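Local coordinates for integron cassette protein Vpc_cass2 (Vibrio paracholerae, PDB 3JRT), which is of unknown function, is encoded by a mobile integron gene cassette and adopts an all-helical fold found here with two chains in the assembly, at residues Lys121-His126 and Lys136-Ala141; Tyr76-Asn81 and Ile148-Gly153. All coordinates share one frame; numbering follows the deposited sequence.

Interaction 1. Residues Lys121-His126 and Lys136-Ala141; sequences KKLRNH and KYLKPA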
# COMPACT_ATOMS: atom_id res chain seq x y z
N LYS A 121 -2.03 -11.42 7.94
CA LYS A 121 -2.96 -10.61 8.70
C LYS A 121 -2.21 -9.67 9.63
O LYS A 121 -2.54 -8.49 9.73
CB LYS A 121 -3.90 -11.51 9.51
CG LYS A 121 -5.20 -10.88 9.94
CD LYS A 121 -6.08 -11.92 10.65
CE LYS A 121 -7.50 -11.43 10.87
NZ LYS A 121 -8.40 -12.52 11.33
N LYS A 122 -1.18 -10.19 10.29
CA LYS A 122 -0.36 -9.36 11.19
C LYS A 122 0.22 -8.16 10.46
O LYS A 122 0.17 -7.04 10.96
CB LYS A 122 0.77 -10.18 11.81
CG LYS A 122 0.33 -11.29 12.73
CD LYS A 122 1.53 -11.81 13.56
CE LYS A 122 1.24 -13.17 14.15
NZ LYS A 122 2.37 -13.69 15.00
N LEU A 123 0.80 -8.39 9.29
CA LEU A 123 1.36 -7.29 8.51
C LEU A 123 0.28 -6.31 8.03
O LEU A 123 0.43 -5.09 8.15
CB LEU A 123 2.20 -7.83 7.33
CG LEU A 123 3.52 -8.47 7.78
CD1 LEU A 123 4.06 -9.50 6.78
CD2 LEU A 123 4.56 -7.39 8.02
N ARG A 124 -0.82 -6.85 7.51
CA ARG A 124 -1.93 -6.00 7.08
C ARG A 124 -2.36 -5.07 8.21
O ARG A 124 -2.42 -3.83 8.06
CB ARG A 124 -3.11 -6.87 6.63
CG ARG A 124 -4.17 -6.11 5.79
CD ARG A 124 -5.07 -5.25 6.67
NE ARG A 124 -5.73 -6.06 7.71
CZ ARG A 124 -6.85 -6.75 7.52
NH1 ARG A 124 -7.45 -6.74 6.33
NH2 ARG A 124 -7.38 -7.45 8.51
N ASN A 125 -2.65 -5.68 9.35
CA ASN A 125 -3.13 -4.95 10.52
C ASN A 125 -2.21 -3.81 10.96
O ASN A 125 -2.68 -2.71 11.26
CB ASN A 125 -3.37 -5.92 11.67
CG ASN A 125 -4.62 -6.74 11.47
OD1 ASN A 125 -5.46 -6.38 10.64
ND2 ASN A 125 -4.75 -7.84 12.22
N HIS A 126 -0.91 -4.08 10.97
CA HIS A 126 0.04 -3.06 11.36
C HIS A 126 0.03 -1.92 10.37
O HIS A 126 -0.05 -0.75 10.74
CB HIS A 126 1.44 -3.65 11.42
CG HIS A 126 2.53 -2.64 11.31
ND1 HIS A 126 2.88 -1.80 12.35
CD2 HIS A 126 3.37 -2.34 10.29
CE1 HIS A 126 3.88 -1.02 11.97
NE2 HIS A 126 4.21 -1.34 10.73
N LYS A 136 -1.97 -3.38 17.40
CA LYS A 136 -1.60 -4.07 16.16
C LYS A 136 -0.18 -3.72 15.70
O LYS A 136 0.29 -4.22 14.69
CB LYS A 136 -2.55 -3.67 15.04
CG LYS A 136 -4.02 -3.61 15.42
CD LYS A 136 -4.81 -2.99 14.28
CE LYS A 136 -6.31 -3.18 14.44
NZ LYS A 136 -7.03 -2.79 13.20
N TYR A 137 0.48 -2.84 16.44
CA TYR A 137 1.74 -2.27 16.00
C TYR A 137 2.90 -3.27 16.00
O TYR A 137 3.15 -3.95 16.99
CB TYR A 137 2.09 -1.08 16.89
CG TYR A 137 3.33 -0.32 16.50
CD1 TYR A 137 3.32 0.55 15.41
CD2 TYR A 137 4.51 -0.45 17.22
CE1 TYR A 137 4.45 1.26 15.05
CE2 TYR A 137 5.65 0.26 16.87
CZ TYR A 137 5.61 1.12 15.78
OH TYR A 137 6.73 1.83 15.40
N LEU A 138 3.61 -3.36 14.88
CA LEU A 138 4.85 -4.13 14.85
C LEU A 138 6.05 -3.19 14.77
O LEU A 138 6.12 -2.34 13.89
CB LEU A 138 4.88 -5.08 13.64
CG LEU A 138 3.75 -6.11 13.52
CD1 LEU A 138 3.76 -6.71 12.13
CD2 LEU A 138 3.89 -7.18 14.59
N LYS A 139 7.01 -3.36 15.66
CA LYS A 139 8.27 -2.64 15.53
C LYS A 139 8.93 -3.04 14.22
O LYS A 139 8.62 -4.09 13.66
CB LYS A 139 9.19 -2.94 16.70
CG LYS A 139 8.68 -2.44 18.04
CD LYS A 139 9.68 -2.73 19.17
CE LYS A 139 9.20 -2.14 20.49
NZ LYS A 139 10.09 -2.49 21.65
N PRO A 140 9.85 -2.20 13.73
CA PRO A 140 10.58 -2.47 12.48
C PRO A 140 11.22 -3.86 12.41
O PRO A 140 11.07 -4.51 11.38
CB PRO A 140 11.64 -1.37 12.46
CG PRO A 140 10.97 -0.23 13.15
CD PRO A 140 10.17 -0.87 14.26
N ALA A 141 11.91 -4.30 13.47
CA ALA A 141 12.54 -5.62 13.46
C ALA A 141 11.46 -6.70 13.40
O ALA A 141 11.63 -7.72 12.74
CB ALA A 141 13.45 -5.81 14.70
O HOH W 1 -0.33 -6.89 13.44

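Interaction 2. Residues Tyr76-Asn81 and Ile148-Gly153; sequences YSIVIN and IKMFDG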
# COMPACT_ATOMS: atom_id res chain seq x y z
N TYR A 76 3.09 -4.85 1.74
CA TYR A 76 1.87 -4.28 2.32
C TYR A 76 0.70 -4.40 1.34
O TYR A 76 -0.43 -4.72 1.70
CB TYR A 76 2.08 -2.83 2.75
CG TYR A 76 2.89 -2.69 4.03
CD1 TYR A 76 3.05 -3.77 4.88
CD2 TYR A 76 3.47 -1.48 4.40
CE1 TYR A 76 3.77 -3.66 6.06
CE2 TYR A 76 4.22 -1.36 5.57
CZ TYR A 76 4.36 -2.47 6.39
OH TYR A 76 5.06 -2.39 7.57
N SER A 77 0.98 -4.16 0.07
CA SER A 77 -0.09 -4.19 -0.90
C SER A 77 -0.58 -5.65 -1.05
O SER A 77 -1.78 -5.93 -1.05
CB SER A 77 0.39 -3.61 -2.24
OG SER A 77 -0.64 -3.69 -3.20
N ILE A 78 0.36 -6.57 -1.21
CA ILE A 78 0.01 -8.00 -1.24
C ILE A 78 -0.82 -8.43 -0.02
O ILE A 78 -1.84 -9.10 -0.17
CB ILE A 78 1.27 -8.86 -1.37
CG1 ILE A 78 1.88 -8.66 -2.77
CG2 ILE A 78 0.97 -10.33 -1.05
CD1 ILE A 78 3.30 -9.19 -2.88
N VAL A 79 -0.42 -8.05 1.19
CA VAL A 79 -1.16 -8.52 2.35
C VAL A 79 -2.55 -7.88 2.43
O VAL A 79 -3.53 -8.54 2.77
CB VAL A 79 -0.36 -8.43 3.70
CG1 VAL A 79 0.96 -9.23 3.57
CG2 VAL A 79 -0.09 -6.97 4.11
N ILE A 80 -2.63 -6.59 2.11
CA ILE A 80 -3.92 -5.92 2.07
C ILE A 80 -4.86 -6.64 1.10
O ILE A 80 -6.02 -6.87 1.40
CB ILE A 80 -3.79 -4.43 1.70
CG1 ILE A 80 -3.35 -3.61 2.92
CG2 ILE A 80 -5.10 -3.89 1.07
CD1 ILE A 80 -2.73 -2.23 2.54
N ASN A 81 -4.34 -7.04 -0.05
CA ASN A 81 -5.18 -7.69 -1.03
C ASN A 81 -5.49 -9.16 -0.76
O ASN A 81 -6.58 -9.64 -1.06
CB ASN A 81 -4.64 -7.47 -2.43
CG ASN A 81 -4.93 -6.07 -2.92
OD1 ASN A 81 -6.07 -5.74 -3.17
ND2 ASN A 81 -3.92 -5.24 -2.98
N ILE A 148 9.66 -12.57 6.76
CA ILE A 148 10.35 -13.84 6.59
C ILE A 148 9.37 -15.01 6.85
O ILE A 148 9.32 -15.97 6.10
CB ILE A 148 11.59 -13.90 7.49
CG1 ILE A 148 12.59 -12.82 7.04
CG2 ILE A 148 12.21 -15.33 7.53
CD1 ILE A 148 13.87 -12.78 7.86
N LYS A 149 8.57 -14.90 7.91
CA LYS A 149 7.55 -15.91 8.17
C LYS A 149 6.58 -16.04 6.99
O LYS A 149 6.15 -17.13 6.63
CB LYS A 149 6.77 -15.57 9.45
CG LYS A 149 7.59 -15.79 10.74
CD LYS A 149 6.79 -15.37 11.97
CE LYS A 149 7.65 -15.35 13.20
NZ LYS A 149 6.84 -14.93 14.37
N MSE A 150 6.23 -14.93 6.39
CA MSE A 150 5.23 -14.96 5.34
C MSE A 150 5.78 -15.76 4.16
O MSE A 150 5.08 -16.60 3.58
CB MSE A 150 4.89 -13.53 4.92
CG MSE A 150 3.67 -13.43 4.03
SE MSE A 150 3.47 -11.64 3.25
CE MSE A 150 1.94 -11.99 2.10
N PHE A 151 7.04 -15.52 3.84
CA PHE A 151 7.68 -16.17 2.70
C PHE A 151 8.19 -17.54 3.05
O PHE A 151 8.73 -18.24 2.19
CB PHE A 151 8.83 -15.31 2.19
CG PHE A 151 8.37 -14.14 1.38
CD1 PHE A 151 7.94 -14.30 0.08
CD2 PHE A 151 8.38 -12.87 1.92
CE1 PHE A 151 7.52 -13.23 -0.67
CE2 PHE A 151 7.97 -11.79 1.18
CZ PHE A 151 7.53 -11.97 -0.12
N ASP A 152 8.02 -17.91 4.31
CA ASP A 152 8.51 -19.18 4.84
C ASP A 152 10.01 -19.41 4.66
O ASP A 152 10.46 -20.53 4.49
CB ASP A 152 7.74 -20.36 4.24
CG ASP A 152 7.78 -21.58 5.15
OD1 ASP A 152 7.17 -21.50 6.24
OD2 ASP A 152 8.43 -22.59 4.79
N GLY A 153 10.79 -18.34 4.73
CA GLY A 153 12.23 -18.50 4.67
C GLY A 153 12.86 -17.30 4.01
O GLY A 153 12.26 -16.23 3.95

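Interaction 1. Residues Lys121-His126 and Lys136-Ala141
The ring of H126 is the centre of this contact, with L138 over one face and Y137 at its edge. H126 and Y137 form an offset edge-to-face pair. The H126 edge points to the face of Y137, with the ring centroids 5.4 Å apart and the planes at 61°. L138 makes a CH-pi contact over one face of H126. Its CB lies 4.3 Å from the H126 ring centroid, offset toward the rim. The H126 CG is anti to the backbone N (chi1 159°), which carries the ring out to the loop.

Packing continues beyond the ring. L138 CD1 reaches L123 CD2 at 4.2 Å and also lies against the CB of H126. The extended side chain of K136 crosses beside N125. Its CB lies against the CB of N125, and its CD is a methylene lying on a backbone carbonyl, 3.7 Å from N125 O.

The contact joins helix 118-128 to the loop that leads back into helix 140-151, a helix-loop-helix connection at the surface. K139 is the N-cap of the second helix, and its backbone N is hydrogen-bonded to the carboxylate of E142. V143 and E146 of that helix also pack on L138.

The polar links are few. One water donates to K136 O at 3.0 Å and also to K122 O, where the spacing is short and its length doubtful. Within the helix segment, R124 grips N125 OD1 side-on through NE (3.0 Å) and NH2 (3.1 Å). Both nitrogens come from the same face of the N125 amide, and OD1 lies close to the guanidinium plane. This limits rotation of the amide. The hydroxyl of Y137 is hydrogen-bonded to E33 of the second subunit.

Interaction 2. Residues Tyr76-Asn81 and Ile148-Gly153
I78, V79 and M150 are the side chains that meet here, and none carries a flat group. The F151 ring makes an edge-to-face pair with F159 of helix 157-163. The amide of N81 bends back onto its own helix. N81 ND2 donates to S77 O at 3.0 Å, from above the carbonyl plane. S77 O also accepts the backbone N of N81, from the opposite face.

The contact itself is purely apolar. M150 is a selenomethionine with an extended chain, its CG anti to the backbone N (chi1 -168°). This brings its end across to helix 64-91. CE lies 3.7 Å from I78 CG2. SE is 3.5 Å from V79 CG1. CE comes still nearer to V79 CG1, but M150 is poorly ordered, so that tight spacing is doubtful.

A Schellman motif follows at D152, which has positive phi: G153 N bonds to I148 O at 3.1 Å and D152 N bonds weakly to K149 O.

The three side chains are buried in the helical core. I120 of helix 118-128 packs on V79 and M150, A45 of helix 27-53 touches I78, and F159 lies against M150.

How the interactions relate
The centres of the two interactions are about 11 Å apart, and both use helix 140-151. Interaction 1 uses K136, Y137 and L138, in the loop before its start, at the surface. Interaction 2 meets its last turn, in the core. Along the chain, interaction 1 is nested within the loop closed by interaction 2. Helices 64-91 and 118-128 join them directly. Y76 OH packs against H126 CD2 at 3.2 Å. V79 CG2 lies 3.5 Å from R124 N, while its other methyl serves interaction 2. R124 CG is 3.7 Å from I80 CA. Both regions also touch the second subunit. No active site is known to which they could be related.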